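Local coordinates for protein complement C1r subcomponent (PDB 6F1D) that serves as the initiating serine protease of the complement C1 complex, represented by its second CUB domain, a calcium-binding module probably used in protein-protein interaction, at residues A[63-68]-A[95-100]; A[58-63]-A[74-79]; A[39-44]-A[86-91]. All coordinates share one frame; numbering follows the deposited sequence.

Contact 1: A[63-68]-A[95-100]; sequences DQLQIY and LLFFTD. With CA (calcium ion), chain B.
Strands 64-68 and 95-98 run antiparallel with axes 4.7 Å apart, Q64 and Q66 making hydrogen-bonded pairs with F98 and L96, and L65 and I67 non-hydrogen-bonded pairs with F97 and L95. The bond from Q66 N to L96 O is close to straight (2.8 Å, 175° at the hydrogen). On the face carrying the two glutamines, Q66 stretches out beyond CG and brings OE1 to the edge of the F98 ring, 3.7 Å from CE2, with the amide plane turned 71° from the ring. The same OE1 accepts a bond from Y68 OH, which comes from above the carbonyl plane, while NE2 is held by E76 on the neighbouring strand. An alanine in place of Q66 would probably leave the Y68 hydroxyl and E76 without this amide and open a gap beside the F98 ring. The bend at chi2 (81°) turns CD of Q64 back; its OE1 lies 3.4 Å from F98 CB, and NE2 bonds to C60 O. The other face is apolar: L65 packs on F97, and I67 lies alongside L95, I67 CD1 3.9 Å from L95 CD2. Beyond the strands, D63 grips the calcium ion with both carboxylate oxygens. D63 OD1 also accepts D100 N at 2.9 Å, from above the carboxylate plane, D63 OD2 is hydrogen-bonded to Y24 OH, and D100 OD1 binds the calcium at 2.4 Å. With E53, S102 and two waters completing the shell, this is the calcium site of a CUB-domain beta-sandwich.

Contact 2: A[58-63]-A[74-79]; sequences VPCPYD and IGEFCG. Unlike the reference sequence in segment 58-63: P59 (reference His). With CA (calcium ion), chain B.
The C60-C78 disulfide is the covalent tie here, SG to SG 2.1 Å, with a torsion of -89° about the S-S bond, near the right angle that a relaxed cystine prefers. Both CA-CB bonds point at the opposite segment. The two halves are nevertheless turned differently: C60 SG stands anti to its own carbonyl carbon (chi1 -57°), whereas C78 SG sits between its backbone N and carbonyl carbon (chi1 61°). The bridge pins the loop ahead of strand 64-69 to the residue that follows strand 72-77, the outermost strand of its sheet in this CUB domain.

Van der Waals contacts flank the sulfurs. C60 SG lies 3.8 Å from F77 C, in the backbone just ahead of C78. On the other side of the bridge, C78 CB rests 3.9 Å from D63 O, so the disulfide reaches the backbone of a residue whose carboxylate, at the far end of its side chain, holds the calcium ion.

The polar side belongs to E76, whose chain is extended beyond CG and lies toward the loop. It carries OE2 to 3.4 Å from C60 CB, a packing contact, and P59 O comes no nearer than 4.4 Å to E76 OE2; the other carboxylate oxygen of E76 is already engaged by Q66.

Contact 3: A[39-44]-A[86-91]; sequences GLTLHL and LDTSSN
L42 O is gripped twice by T88: OG1 donates to it at 2.7 Å, tilted from the carbonyl plane, and T88 N at 3.0 Å, nearly along the C=O axis. T88 OG1 reaches it because it sits between its own backbone N and carbonyl carbon (chi1 69°). This is the edge of one antiparallel sheet of the CUB sandwich, where short strand 86-87 pairs with strand 40-46. L44 and L86 form the hydrogen-bonded pair, L44 N to L86 O at 2.7 Å, with their CB atoms 4.1 Å apart; H43 and D87 form the non-hydrogen-bonded one. Past D87 the chain turns, and L42 N bonds to S90 O at 2.9 Å.

An Asx turn shapes that bend: D87 OD1 accepts S89 N from above the carboxylate plane. The same carboxylate lies stacked on the H43 imidazole, planes 18° apart, and H43 NE2 has its own hydrogen-bond partner in E115 of strand 109-116. With a carboxylate over its face and another at NE2, the ring may be biased toward its protonated form. L42 CD1 packs against the far end of the turn, 3.7 Å from N91 C, and T41 OG1 rests 3.2 Å from S89 CA.

Contacts 1 and 2 adjoin, with centres about 8 Å apart; they share D63 and sit at the calcium end of the domain. Strand 64-69 bonds to 95-98 on one side and to 72-77 on the other, L65 O lying 2.8 Å from F77 N; the disulfide adds a covalent tie between the loop leading into D63 and the residue just past strand 72-77. Contact 3 lies well away from the calcium, its centre about 19 Å from that of contact 1 and 22 Å from that of contact 2, in the second sheet. The two sheets meet through side chains: I67 CD1 is 3.9 Å from L86 CD1, and I74 CD1 touches T88 CG2 at 4.2 Å.

Contact 1: A[63-68]-A[95-100]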
loop_
_atom_site.group_PDB
_atom_site.type_symbol
_atom_site.label_atom_id
_atom_site.label_comp_id
_atom_site.label_asym_id
_atom_site.label_seq_id
_atom_site.Cartn_x
_atom_site.Cartn_y
_atom_site.Cartn_z
ATOM N N ASP A 63 1.162 -11.172 -6.894
ATOM C CA ASP A 63 1.660 -10.105 -6.040
ATOM C C ASP A 63 0.449 -9.559 -5.312
ATOM O O ASP A 63 -0.651 -9.616 -5.859
ATOM C CB ASP A 63 2.321 -8.942 -6.845
ATOM C CG ASP A 63 3.394 -9.414 -7.803
ATOM O OD1 ASP A 63 3.964 -10.505 -7.605
ATOM O OD2 ASP A 63 3.664 -8.691 -8.789
ATOM N N GLN A 64 0.638 -9.035 -4.087
ATOM C CA GLN A 64 -0.516 -8.555 -3.322
ATOM C C GLN A 64 -0.136 -7.310 -2.562
ATOM O O GLN A 64 0.935 -7.279 -1.945
ATOM C CB GLN A 64 -1.018 -9.579 -2.283
ATOM C CG GLN A 64 -1.379 -10.945 -2.847
ATOM C CD GLN A 64 -0.161 -11.872 -3.065
ATOM O OE1 GLN A 64 0.819 -11.806 -2.337
ATOM N NE2 GLN A 64 -0.273 -12.785 -4.041
ATOM N N LEU A 65 -1.045 -6.335 -2.510
ATOM C CA LEU A 65 -0.951 -5.227 -1.549
ATOM C C LEU A 65 -2.071 -5.394 -0.513
ATOM O O LEU A 65 -3.252 -5.393 -0.866
ATOM C CB LEU A 65 -1.070 -3.875 -2.259
ATOM C CG LEU A 65 -1.004 -2.681 -1.286
ATOM C CD1 LEU A 65 0.372 -2.745 -0.585
ATOM C CD2 LEU A 65 -1.128 -1.358 -2.082
ATOM N N GLN A 66 -1.714 -5.591 0.752
ATOM C CA GLN A 66 -2.694 -5.820 1.805
ATOM C C GLN A 66 -2.653 -4.628 2.745
ATOM O O GLN A 66 -1.573 -4.114 3.037
ATOM C CB GLN A 66 -2.380 -7.093 2.584
ATOM C CG GLN A 66 -2.049 -8.261 1.731
ATOM C CD GLN A 66 -1.889 -9.494 2.556
ATOM O OE1 GLN A 66 -1.569 -9.421 3.759
ATOM N NE2 GLN A 66 -2.099 -10.645 1.934
ATOM N N ILE A 67 -3.818 -4.163 3.176
ATOM C CA ILE A 67 -3.910 -2.973 4.018
ATOM C C ILE A 67 -4.618 -3.331 5.318
ATOM O O ILE A 67 -5.670 -3.978 5.298
ATOM C CB ILE A 67 -4.642 -1.840 3.287
ATOM C CG1 ILE A 67 -3.917 -1.577 1.951
ATOM C CG2 ILE A 67 -4.757 -0.627 4.223
ATOM C CD1 ILE A 67 -4.308 -0.294 1.207
ATOM N N TYR A 68 -4.033 -2.909 6.448
ATOM C CA TYR A 68 -4.521 -3.212 7.789
ATOM C C TYR A 68 -4.740 -1.899 8.513
ATOM O O TYR A 68 -3.922 -0.977 8.407
ATOM C CB TYR A 68 -3.541 -4.041 8.591
ATOM C CG TYR A 68 -3.366 -5.410 8.007
ATOM C CD1 TYR A 68 -2.485 -5.608 6.939
ATOM C CD2 TYR A 68 -4.094 -6.471 8.461
ATOM C CE1 TYR A 68 -2.327 -6.904 6.367
ATOM C CE2 TYR A 68 -3.939 -7.784 7.906
ATOM C CZ TYR A 68 -3.054 -7.956 6.850
ATOM O OH TYR A 68 -2.881 -9.181 6.266
ATOM N N LEU A 95 0.694 -1.379 5.610
ATOM C CA LEU A 95 0.605 -1.945 4.263
ATOM C C LEU A 95 1.666 -3.020 4.122
ATOM O O LEU A 95 2.822 -2.802 4.485
ATOM C CB LEU A 95 0.813 -0.896 3.190
ATOM C CG LEU A 95 -0.255 0.193 3.244
ATOM C CD1 LEU A 95 0.326 1.309 4.065
ATOM C CD2 LEU A 95 -0.578 0.651 1.832
ATOM N N LEU A 96 1.260 -4.173 3.621
ATOM C CA LEU A 96 2.147 -5.293 3.370
ATOM C C LEU A 96 2.114 -5.476 1.860
ATOM O O LEU A 96 1.040 -5.616 1.286
ATOM C CB LEU A 96 1.649 -6.559 4.060
ATOM C CG LEU A 96 1.573 -6.587 5.575
ATOM C CD1 LEU A 96 1.365 -8.041 6.003
ATOM C CD2 LEU A 96 2.853 -5.983 6.153
ATOM N N PHE A 97 3.265 -5.418 1.216
ATOM C CA PHE A 97 3.350 -5.654 -0.225
ATOM C C PHE A 97 4.208 -6.896 -0.458
ATOM O O PHE A 97 5.400 -6.895 -0.124
ATOM C CB PHE A 97 3.965 -4.411 -0.887
ATOM C CG PHE A 97 3.992 -4.435 -2.388
ATOM C CD1 PHE A 97 5.104 -3.953 -3.044
ATOM C CD2 PHE A 97 2.905 -4.873 -3.128
ATOM C CE1 PHE A 97 5.159 -3.942 -4.461
ATOM C CE2 PHE A 97 2.953 -4.853 -4.542
ATOM C CZ PHE A 97 4.068 -4.376 -5.182
ATOM N N PHE A 98 3.620 -7.932 -1.056
ATOM C CA PHE A 98 4.313 -9.177 -1.367
ATOM C C PHE A 98 4.427 -9.313 -2.875
ATOM O O PHE A 98 3.438 -9.109 -3.581
ATOM C CB PHE A 98 3.533 -10.389 -0.871
ATOM C CG PHE A 98 3.290 -10.416 0.617
ATOM C CD1 PHE A 98 4.236 -10.957 1.471
ATOM C CD2 PHE A 98 2.086 -9.955 1.151
ATOM C CE1 PHE A 98 4.016 -11.017 2.842
ATOM C CE2 PHE A 98 1.848 -10.014 2.537
ATOM C CZ PHE A 98 2.818 -10.545 3.375
ATOM N N THR A 99 5.595 -9.683 -3.372
ATOM C CA THR A 99 5.713 -9.878 -4.808
ATOM C C THR A 99 6.413 -11.190 -5.068
ATOM O O THR A 99 7.251 -11.650 -4.274
ATOM C CB THR A 99 6.479 -8.743 -5.505
ATOM O OG1 THR A 99 7.846 -8.747 -5.058
ATOM C CG2 THR A 99 5.889 -7.388 -5.130
ATOM N N ASP A 100 6.089 -11.792 -6.193
ATOM C CA ASP A 100 6.634 -13.106 -6.491
ATOM C C ASP A 100 7.888 -12.958 -7.352
ATOM O O ASP A 100 8.460 -11.874 -7.435
ATOM C CB ASP A 100 5.579 -13.976 -7.175
ATOM C CG ASP A 100 5.226 -13.490 -8.604
ATOM O OD1 ASP A 100 5.730 -12.429 -9.062
ATOM O OD2 ASP A 100 4.408 -14.185 -9.269
HETATM CA CA CA B . 5.185 -10.295 -9.880
HETATM O O HOH W 1 7.103 -9.648 -8.742
HETATM O O HOH W 2 5.622 -8.155 -11.175
#

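Contact 2: A[58-63]-A[74-79]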
loop_
_atom_site.group_PDB
_atom_site.type_symbol
_atom_site.label_atom_id
_atom_site.label_comp_id
_atom_site.label_asym_id
_atom_site.label_seq_id
_atom_site.Cartn_x
_atom_site.Cartn_y
_atom_site.Cartn_z
ATOM N N VAL A 58 -8.106 -16.112 -10.855
ATOM C CA VAL A 58 -7.749 -16.221 -9.444
ATOM C C VAL A 58 -7.595 -14.818 -8.878
ATOM O O VAL A 58 -6.936 -13.987 -9.506
ATOM C CB VAL A 58 -6.451 -16.988 -9.299
ATOM C CG1 VAL A 58 -6.114 -17.143 -7.843
ATOM C CG2 VAL A 58 -6.560 -18.330 -9.995
ATOM N N PRO A 59 -8.147 -14.524 -7.702
ATOM C CA PRO A 59 -7.848 -13.239 -7.038
ATOM C C PRO A 59 -6.405 -13.174 -6.550
ATOM O O PRO A 59 -5.963 -14.019 -5.761
ATOM C CB PRO A 59 -8.841 -13.202 -5.868
ATOM C CG PRO A 59 -9.402 -14.582 -5.761
ATOM C CD PRO A 59 -9.281 -15.233 -7.096
ATOM N N CYS A 60 -5.674 -12.168 -7.045
ATOM C CA CYS A 60 -4.325 -11.787 -6.628
ATOM C C CYS A 60 -3.396 -12.964 -6.283
ATOM O O CYS A 60 -2.803 -12.980 -5.200
ATOM C CB CYS A 60 -4.391 -10.796 -5.473
ATOM S SG CYS A 60 -5.366 -9.255 -5.888
ATOM N N PRO A 61 -3.165 -13.877 -7.218
ATOM C CA PRO A 61 -2.296 -15.022 -6.916
ATOM C C PRO A 61 -0.822 -14.694 -6.970
ATOM O O PRO A 61 -0.013 -15.453 -6.430
ATOM C CB PRO A 61 -2.659 -16.029 -8.020
ATOM C CG PRO A 61 -2.931 -15.136 -9.208
ATOM C CD PRO A 61 -3.615 -13.884 -8.613
ATOM N N TYR A 62 -0.435 -13.580 -7.568
ATOM C CA TYR A 62 0.988 -13.376 -7.845
ATOM C C TYR A 62 1.583 -12.422 -6.831
ATOM O O TYR A 62 2.425 -12.804 -6.014
ATOM C CB TYR A 62 1.158 -12.821 -9.257
ATOM C CG TYR A 62 0.742 -13.785 -10.361
ATOM C CD1 TYR A 62 -0.063 -13.360 -11.416
ATOM C CD2 TYR A 62 1.157 -15.127 -10.351
ATOM C CE1 TYR A 62 -0.432 -14.208 -12.411
ATOM C CE2 TYR A 62 0.780 -15.980 -11.358
ATOM C CZ TYR A 62 -0.002 -15.499 -12.396
ATOM O OH TYR A 62 -0.382 -16.351 -13.396
ATOM N N ASP A 63 1.162 -11.172 -6.894
ATOM C CA ASP A 63 1.660 -10.105 -6.040
ATOM C C ASP A 63 0.449 -9.559 -5.312
ATOM O O ASP A 63 -0.651 -9.616 -5.859
ATOM C CB ASP A 63 2.321 -8.942 -6.845
ATOM C CG ASP A 63 3.394 -9.414 -7.803
ATOM O OD1 ASP A 63 3.964 -10.505 -7.605
ATOM O OD2 ASP A 63 3.664 -8.691 -8.789
ATOM N N ILE A 74 -8.355 -4.588 5.919
ATOM C CA ILE A 74 -9.396 -3.821 5.222
ATOM C C ILE A 74 -9.237 -3.886 3.703
ATOM O O ILE A 74 -9.749 -3.023 3.006
ATOM C CB ILE A 74 -9.442 -2.355 5.692
ATOM C CG1 ILE A 74 -8.114 -1.644 5.371
ATOM C CG2 ILE A 74 -9.791 -2.268 7.195
ATOM C CD1 ILE A 74 -8.135 -0.181 5.611
ATOM N N GLY A 75 -8.514 -4.864 3.172
ATOM C CA GLY A 75 -8.462 -5.003 1.729
ATOM C C GLY A 75 -7.199 -5.672 1.222
ATOM O O GLY A 75 -6.127 -5.500 1.802
ATOM N N GLU A 76 -7.321 -6.500 0.183
ATOM C CA GLU A 76 -6.165 -6.999 -0.559
ATOM C C GLU A 76 -6.326 -6.571 -2.017
ATOM O O GLU A 76 -7.401 -6.765 -2.593
ATOM C CB GLU A 76 -6.053 -8.526 -0.486
ATOM C CG GLU A 76 -5.062 -9.087 -1.540
ATOM C CD GLU A 76 -4.822 -10.607 -1.425
ATOM O OE1 GLU A 76 -4.089 -11.039 -0.491
ATOM O OE2 GLU A 76 -5.354 -11.363 -2.283
ATOM N N PHE A 77 -5.292 -5.998 -2.610
ATOM C CA PHE A 77 -5.454 -5.306 -3.885
ATOM C C PHE A 77 -4.412 -5.756 -4.908
ATOM O O PHE A 77 -3.250 -5.990 -4.568
ATOM C CB PHE A 77 -5.367 -3.791 -3.673
ATOM C CG PHE A 77 -6.416 -3.238 -2.715
ATOM C CD1 PHE A 77 -7.706 -3.054 -3.142
ATOM C CD2 PHE A 77 -6.104 -2.933 -1.381
ATOM C CE1 PHE A 77 -8.679 -2.558 -2.283
ATOM C CE2 PHE A 77 -7.064 -2.421 -0.532
ATOM C CZ PHE A 77 -8.345 -2.233 -0.986
ATOM N N CYS A 78 -4.836 -5.868 -6.173
ATOM C CA CYS A 78 -3.922 -6.062 -7.300
ATOM C C CYS A 78 -4.609 -5.518 -8.544
ATOM O O CYS A 78 -5.710 -4.978 -8.471
ATOM C CB CYS A 78 -3.497 -7.537 -7.475
ATOM S SG CYS A 78 -4.900 -8.624 -7.806
ATOM N N GLY A 79 -3.940 -5.619 -9.680
ATOM C CA GLY A 79 -4.539 -5.163 -10.932
ATOM C C GLY A 79 -4.202 -3.721 -11.276
ATOM O O GLY A 79 -3.247 -3.138 -10.755
HETATM CA CA CA B . 5.185 -10.295 -9.880
HETATM O O HOH W 1 7.103 -9.648 -8.742
HETATM O O HOH W 2 5.622 -8.155 -11.175
#

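Contact 3: A[39-44]-A[86-91]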
loop_
_atom_site.group_PDB
_atom_site.type_symbol
_atom_site.label_atom_id
_atom_site.label_comp_id
_atom_site.label_asym_id
_atom_site.label_seq_id
_atom_site.Cartn_x
_atom_site.Cartn_y
_atom_site.Cartn_z
ATOM N N GLY A 39 -6.526 10.516 18.293
ATOM C CA GLY A 39 -7.334 11.659 17.935
ATOM C C GLY A 39 -7.127 12.172 16.532
ATOM O O GLY A 39 -7.725 13.188 16.174
ATOM N N LEU A 40 -6.284 11.519 15.735
ATOM C CA LEU A 40 -6.242 11.727 14.301
ATOM C C LEU A 40 -6.638 10.425 13.630
ATOM O O LEU A 40 -6.394 9.342 14.162
ATOM C CB LEU A 40 -4.857 12.135 13.819
ATOM C CG LEU A 40 -4.254 13.477 14.227
ATOM C CD1 LEU A 40 -2.908 13.582 13.581
ATOM C CD2 LEU A 40 -5.134 14.681 13.829
ATOM N N THR A 41 -7.241 10.528 12.460
ATOM C CA THR A 41 -7.579 9.358 11.668
ATOM C C THR A 41 -6.951 9.482 10.288
ATOM O O THR A 41 -6.820 10.580 9.744
ATOM C CB THR A 41 -9.099 9.175 11.565
ATOM O OG1 THR A 41 -9.408 8.190 10.581
ATOM C CG2 THR A 41 -9.770 10.453 11.183
ATOM N N LEU A 42 -6.557 8.349 9.726
ATOM C CA LEU A 42 -5.785 8.316 8.490
ATOM C C LEU A 42 -6.705 8.090 7.308
ATOM O O LEU A 42 -7.620 7.254 7.375
ATOM C CB LEU A 42 -4.725 7.223 8.524
ATOM C CG LEU A 42 -3.605 7.622 9.453
ATOM C CD1 LEU A 42 -2.920 6.351 9.917
ATOM C CD2 LEU A 42 -2.651 8.533 8.631
ATOM N N HIS A 43 -6.505 8.903 6.271
ATOM C CA HIS A 43 -7.148 8.762 4.971
ATOM C C HIS A 43 -6.087 8.424 3.929
ATOM O O HIS A 43 -5.023 9.067 3.884
ATOM C CB HIS A 43 -7.853 10.059 4.571
ATOM C CG HIS A 43 -9.035 10.397 5.418
ATOM N ND1 HIS A 43 -10.318 10.431 4.920
ATOM C CD2 HIS A 43 -9.124 10.768 6.714
ATOM C CE1 HIS A 43 -11.153 10.795 5.880
ATOM N NE2 HIS A 43 -10.452 10.998 6.983
ATOM N N LEU A 44 -6.371 7.435 3.084
ATOM C CA LEU A 44 -5.418 6.993 2.053
ATOM C C LEU A 44 -6.018 7.233 0.678
ATOM O O LEU A 44 -7.213 6.958 0.444
ATOM C CB LEU A 44 -5.107 5.492 2.185
ATOM C CG LEU A 44 -4.734 4.923 3.550
ATOM C CD1 LEU A 44 -4.464 3.437 3.359
ATOM C CD2 LEU A 44 -3.494 5.616 4.046
ATOM N N LEU A 86 -9.546 5.448 0.950
ATOM C CA LEU A 86 -9.811 4.734 2.195
ATOM C C LEU A 86 -9.808 5.693 3.373
ATOM O O LEU A 86 -8.792 6.330 3.664
ATOM C CB LEU A 86 -8.782 3.634 2.419
ATOM C CG LEU A 86 -8.934 2.545 1.378
ATOM C CD1 LEU A 86 -7.740 1.593 1.432
ATOM C CD2 LEU A 86 -10.251 1.836 1.644
ATOM N N ASP A 87 -10.936 5.781 4.052
ATOM C CA ASP A 87 -11.028 6.415 5.353
ATOM C C ASP A 87 -10.929 5.313 6.407
ATOM O O ASP A 87 -11.893 4.579 6.629
ATOM C CB ASP A 87 -12.341 7.182 5.475
ATOM C CG ASP A 87 -12.611 7.656 6.905
ATOM O OD1 ASP A 87 -11.740 7.473 7.802
ATOM O OD2 ASP A 87 -13.692 8.239 7.123
ATOM N N THR A 88 -9.792 5.230 7.083
ATOM C CA THR A 88 -9.486 4.066 7.903
ATOM C C THR A 88 -10.039 4.120 9.318
ATOM O O THR A 88 -9.947 3.112 10.017
ATOM C CB THR A 88 -7.982 3.879 8.015
ATOM O OG1 THR A 88 -7.453 4.945 8.813
ATOM C CG2 THR A 88 -7.319 3.830 6.632
ATOM N N SER A 89 -10.559 5.266 9.773
ATOM C CA SER A 89 -10.962 5.469 11.166
ATOM C C SER A 89 -9.904 5.006 12.170
ATOM O O SER A 89 -10.224 4.579 13.275
ATOM C CB SER A 89 -12.297 4.781 11.453
ATOM O OG SER A 89 -13.325 5.434 10.733
ATOM N N SER A 90 -8.634 5.148 11.823
ATOM C CA SER A 90 -7.566 4.592 12.636
ATOM C C SER A 90 -6.368 5.526 12.626
ATOM O O SER A 90 -6.108 6.193 11.630
ATOM C CB SER A 90 -7.131 3.227 12.083
ATOM O OG SER A 90 -6.134 2.661 12.909
ATOM N N ASN A 91 -5.604 5.535 13.715
ATOM C CA ASN A 91 -4.313 6.210 13.726
ATOM C C ASN A 91 -3.138 5.278 13.444
ATOM O O ASN A 91 -1.993 5.712 13.561
ATOM C CB ASN A 91 -4.097 6.912 15.071
ATOM C CG ASN A 91 -3.925 5.931 16.205
ATOM O OD1 ASN A 91 -4.563 4.891 16.224
ATOM N ND2 ASN A 91 -3.049 6.251 17.149
#